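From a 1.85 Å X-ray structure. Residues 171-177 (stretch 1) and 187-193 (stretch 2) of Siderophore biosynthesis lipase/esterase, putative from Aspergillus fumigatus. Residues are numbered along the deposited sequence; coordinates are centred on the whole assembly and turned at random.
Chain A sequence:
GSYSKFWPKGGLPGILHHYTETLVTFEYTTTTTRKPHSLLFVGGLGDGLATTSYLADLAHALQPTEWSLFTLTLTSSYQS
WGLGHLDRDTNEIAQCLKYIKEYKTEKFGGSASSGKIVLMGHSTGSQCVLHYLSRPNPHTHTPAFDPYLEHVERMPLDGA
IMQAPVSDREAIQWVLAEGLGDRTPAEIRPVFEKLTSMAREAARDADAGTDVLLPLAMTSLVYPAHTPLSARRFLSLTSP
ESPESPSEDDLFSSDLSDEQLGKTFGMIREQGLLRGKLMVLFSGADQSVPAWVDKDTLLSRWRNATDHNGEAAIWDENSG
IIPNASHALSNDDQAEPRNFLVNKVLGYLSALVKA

Stretch 1 171-177: AIQWVLA
Stretch 2 187-193: EIRPVFE

Two helices of one chain pack here through a small apolar contact centred on Leu 176, with no hydrogen bond or salt bridge between them. Both segments are helical throughout and belong to longer helices. Their axes approach to 9.7 Å, and their N-to-C directions differ by 134°, so they run obliquely antiparallel. The register is set by Leu 176 and Arg 189, whose CA atoms lie 6.5 Å apart. About 270 Å² is buried, both sides summed.

In stretch 1, phi/psi stay near -67/-40. Leu 176 N bonds to Ile 172 O at 2.8 Å. Stretch 2 is kinked at Pro 190, whose nitrogen carries no hydrogen to donate. Val 191 N makes only a weak bond to Ile 188 O, at 3.1 Å. Regular bonding resumes with Phe 192 N to Ile 188 O at 3.0 Å.

Leu 176 (m, t) leaves its backbone sideways, but its end comes nearer to stretch 2. Its CD1 sits over one face of the Phe 192 ring, 3.7 Å from the centroid and 9° off the normal. This is a CH-pi contact. Leu 176 CD2 lies 3.7 Å from Phe 192 CG and 4.0 Å from Ile 188 CG2. Phe 192 points toward stretch 1, with chi1 t and chi2 78°. Ile 172 (m, t) meets the same ring obliquely, CG2 to Phe 192 CE1 at 3.6 Å. Ile 188 (m, t) also points toward stretch 1. Its CD1 meets CG1 of Val 175 (t) at 3.9 Å. These pairings are van der Waals contacts that shield apolar surface from water.

Arg 189 (t, p, t) and Glu 193 (m, m), one turn on, pair within stretch 2. Arg 189 NE and NH2 each donate a weak hydrogen bond to Glu 193 OE2, at 3.2 Å and 3.0 Å; the NH2 pair is also the salt bridge.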

ATOM      1  N   ALA A 171      -3.848  24.646   4.441  1.00 42.24           N
ATOM      2  CA  ALA A 171      -4.343  23.844   5.565  1.00 42.07           C
ATOM      3  C   ALA A 171      -3.443  23.957   6.797  1.00 43.20           C
ATOM      4  O   ALA A 171      -3.940  24.024   7.921  1.00 42.45           O
ATOM      5  CB  ALA A 171      -4.506  22.386   5.160  1.00 40.46           C
ATOM      6  N   ILE A 172      -2.128  23.984   6.578  1.00 43.55           N
ATOM      7  CA  ILE A 172      -1.159  24.162   7.666  1.00 43.84           C
ATOM      8  C   ILE A 172      -1.247  25.576   8.261  1.00 46.61           C
ATOM      9  O   ILE A 172      -1.186  25.734   9.481  1.00 46.47           O
ATOM     10  CB  ILE A 172       0.284  23.820   7.212  1.00 43.29           C
ATOM     11  CG1 ILE A 172       0.388  22.314   6.925  1.00 42.64           C
ATOM     12  CG2 ILE A 172       1.303  24.205   8.281  1.00 42.65           C
ATOM     13  CD1 ILE A 172       1.644  21.888   6.195  1.00 41.34           C
ATOM     14  N   GLN A 173      -1.395  26.588   7.402  1.00 49.98           N
ATOM     15  CA  GLN A 173      -1.643  27.975   7.844  1.00 52.35           C
ATOM     16  C   GLN A 173      -2.865  28.083   8.767  1.00 51.07           C
ATOM     17  O   GLN A 173      -2.848  28.829   9.747  1.00 51.67           O
ATOM     18  CB  GLN A 173      -1.838  28.904   6.638  1.00 55.97           C
ATOM     19  CG  GLN A 173      -0.572  29.187   5.841  1.00 58.71           C
ATOM     20  CD  GLN A 173      -0.833  29.964   4.558  1.00 60.41           C
ATOM     21  OE1 GLN A 173      -1.933  30.472   4.332  1.00 60.55           O
ATOM     22  NE2 GLN A 173       0.186  30.060   3.713  1.00 60.74           N
ATOM     23  N   TRP A 174      -3.911  27.329   8.435  1.00 48.94           N
ATOM     24  CA  TRP A 174      -5.148  27.276   9.219  1.00 47.90           C
ATOM     25  C   TRP A 174      -4.974  26.506  10.532  1.00 48.08           C
ATOM     26  O   TRP A 174      -5.573  26.871  11.547  1.00 49.48           O
ATOM     27  CB  TRP A 174      -6.249  26.648   8.362  1.00 47.71           C
ATOM     28  CG  TRP A 174      -7.642  26.679   8.916  1.00 48.60           C
ATOM     29  CD1 TRP A 174      -8.498  25.628   8.984  1.00 48.82           C
ATOM     30  CD2 TRP A 174      -8.353  27.809   9.449  1.00 49.09           C
ATOM     31  NE1 TRP A 174      -9.698  26.017   9.526  1.00 49.72           N
ATOM     32  CE2 TRP A 174      -9.639  27.353   9.820  1.00 49.69           C
ATOM     33  CE3 TRP A 174      -8.034  29.162   9.640  1.00 49.70           C
ATOM     34  CZ2 TRP A 174     -10.605  28.199  10.381  1.00 49.38           C
ATOM     35  CZ3 TRP A 174      -8.994  30.004  10.204  1.00 49.98           C
ATOM     36  CH2 TRP A 174     -10.265  29.517  10.566  1.00 49.98           C
ATOM     37  N   VAL A 175      -4.166  25.445  10.503  1.00 45.88           N
ATOM     38  CA  VAL A 175      -3.772  24.712  11.718  1.00 45.79           C
ATOM     39  C   VAL A 175      -2.951  25.602  12.664  1.00 47.17           C
ATOM     40  O   VAL A 175      -3.168  25.576  13.876  1.00 48.53           O
ATOM     41  CB  VAL A 175      -3.003  23.406  11.375  1.00 46.08           C
ATOM     42  CG1 VAL A 175      -2.267  22.828  12.584  1.00 46.38           C
ATOM     43  CG2 VAL A 175      -3.965  22.367  10.817  1.00 45.76           C
ATOM     44  N   LEU A 176      -2.018  26.377  12.112  1.00 48.07           N
ATOM     45  CA  LEU A 176      -1.232  27.333  12.904  1.00 51.18           C
ATOM     46  C   LEU A 176      -2.074  28.492  13.452  1.00 55.04           C
ATOM     47  O   LEU A 176      -1.754  29.041  14.505  1.00 57.03           O
ATOM     48  CB  LEU A 176      -0.059  27.886  12.085  1.00 51.61           C
ATOM     49  CG  LEU A 176       1.028  26.884  11.686  1.00 52.94           C
ATOM     50  CD1 LEU A 176       1.920  27.469  10.601  1.00 53.48           C
ATOM     51  CD2 LEU A 176       1.858  26.457  12.889  1.00 54.16           C
ATOM     52  N   ALA A 177      -3.133  28.865  12.732  1.00 57.87           N
ATOM     53  CA  ALA A 177      -4.067  29.901  13.186  1.00 60.55           C
ATOM     54  C   ALA A 177      -5.016  29.405  14.282  1.00 61.72           C
ATOM     55  O   ALA A 177      -5.160  30.060  15.316  1.00 62.71           O
ATOM     56  CB  ALA A 177      -4.868  30.442  12.007  1.00 61.09           C
ATOM     57  N   GLU A 187       0.602  25.500  21.269  1.00 79.63           N
ATOM     58  CA  GLU A 187       1.269  24.208  21.469  1.00 81.67           C
ATOM     59  C   GLU A 187       1.886  23.667  20.181  1.00 77.21           C
ATOM     60  O   GLU A 187       2.920  22.996  20.216  1.00 77.08           O
ATOM     61  CB  GLU A 187       0.268  23.173  21.980  1.00 86.80           C
ATOM     62  CG  GLU A 187      -0.483  23.567  23.242  1.00 90.57           C
ATOM     63  CD  GLU A 187      -1.677  22.672  23.497  1.00 94.24           C
ATOM     64  OE1 GLU A 187      -1.561  21.450  23.271  1.00 94.75           O
ATOM     65  OE2 GLU A 187      -2.737  23.189  23.911  1.00 94.34           O
ATOM     66  N   ILE A 188       1.221  23.932  19.058  1.00 70.86           N
ATOM     67  CA  ILE A 188       1.662  23.479  17.733  1.00 64.73           C
ATOM     68  C   ILE A 188       2.837  24.306  17.195  1.00 66.15           C
ATOM     69  O   ILE A 188       3.736  23.756  16.554  1.00 66.39           O
ATOM     70  CB  ILE A 188       0.473  23.479  16.729  1.00 58.33           C
ATOM     71  CG1 ILE A 188      -0.489  22.334  17.078  1.00 54.86           C
ATOM     72  CG2 ILE A 188       0.948  23.331  15.283  1.00 55.02           C
ATOM     73  CD1 ILE A 188      -1.862  22.452  16.454  1.00 51.83           C
ATOM     74  N   ARG A 189       2.820  25.615  17.455  1.00 67.10           N
ATOM     75  CA  ARG A 189       3.827  26.553  16.931  1.00 67.30           C
ATOM     76  C   ARG A 189       5.296  26.157  17.175  1.00 64.38           C
ATOM     77  O   ARG A 189       6.077  26.134  16.221  1.00 65.77           O
ATOM     78  CB  ARG A 189       3.575  27.968  17.474  1.00 71.58           C
ATOM     79  CG  ARG A 189       4.472  29.040  16.880  1.00 77.08           C
ATOM     80  CD  ARG A 189       3.849  29.576  15.612  1.00 82.87           C
ATOM     81  NE  ARG A 189       4.808  30.282  14.769  1.00 88.46           N
ATOM     82  CZ  ARG A 189       4.497  31.236  13.890  1.00 93.90           C
ATOM     83  NH1 ARG A 189       3.237  31.645  13.723  1.00 98.59           N
ATOM     84  NH2 ARG A 189       5.463  31.805  13.173  1.00 93.34           N
ATOM     85  N   PRO A 190       5.679  25.854  18.438  1.00 61.13           N
ATOM     86  CA  PRO A 190       7.072  25.458  18.722  1.00 62.51           C
ATOM     87  C   PRO A 190       7.547  24.254  17.908  1.00 63.98           C
ATOM     88  O   PRO A 190       8.720  24.180  17.534  1.00 62.72           O
ATOM     89  CB  PRO A 190       7.050  25.088  20.213  1.00 63.08           C
ATOM     90  CG  PRO A 190       5.805  25.673  20.765  1.00 60.66           C
ATOM     91  CD  PRO A 190       4.830  25.747  19.639  1.00 58.71           C
ATOM     92  N   VAL A 191       6.626  23.330  17.644  1.00 64.09           N
ATOM     93  CA  VAL A 191       6.917  22.119  16.884  1.00 62.47           C
ATOM     94  C   VAL A 191       7.097  22.459  15.401  1.00 60.48           C
ATOM     95  O   VAL A 191       8.008  21.942  14.759  1.00 57.84           O
ATOM     96  CB  VAL A 191       5.813  21.051  17.073  1.00 62.71           C
ATOM     97  CG1 VAL A 191       6.198  19.749  16.387  1.00 60.80           C
ATOM     98  CG2 VAL A 191       5.561  20.796  18.557  1.00 64.98           C
ATOM     99  N   PHE A 192       6.235  23.329  14.873  1.00 59.15           N
ATOM    100  CA  PHE A 192       6.330  23.785  13.480  1.00 59.79           C
ATOM    101  C   PHE A 192       7.654  24.488  13.173  1.00 62.11           C
ATOM    102  O   PHE A 192       8.261  24.248  12.127  1.00 61.28           O
ATOM    103  CB  PHE A 192       5.177  24.732  13.145  1.00 57.84           C
ATOM    104  CG  PHE A 192       5.164  25.185  11.715  1.00 55.99           C
ATOM    105  CD1 PHE A 192       4.690  24.341  10.725  1.00 53.93           C
ATOM    106  CD2 PHE A 192       5.628  26.447  11.353  1.00 55.22           C
ATOM    107  CE1 PHE A 192       4.669  24.740   9.404  1.00 55.17           C
ATOM    108  CE2 PHE A 192       5.613  26.853  10.026  1.00 55.51           C
ATOM    109  CZ  PHE A 192       5.133  25.997   9.048  1.00 55.04           C
ATOM    110  N   GLU A 193       8.078  25.362  14.084  1.00 65.63           N
ATOM    111  CA  GLU A 193       9.331  26.111  13.936  1.00 68.35           C
ATOM    112  C   GLU A 193      10.549  25.193  14.021  1.00 65.74           C
ATOM    113  O   GLU A 193      11.519  25.372  13.279  1.00 65.32           O
ATOM    114  CB  GLU A 193       9.438  27.208  15.004  1.00 73.45           C
ATOM    115  CG  GLU A 193       8.379  28.303  14.911  1.00 78.45           C
ATOM    116  CD  GLU A 193       8.470  29.135  13.642  1.00 84.28           C
ATOM    117  OE1 GLU A 193       9.596  29.464  13.210  1.00 89.22           O
ATOM    118  OE2 GLU A 193       7.407  29.470  13.078  1.00 86.20           O
TER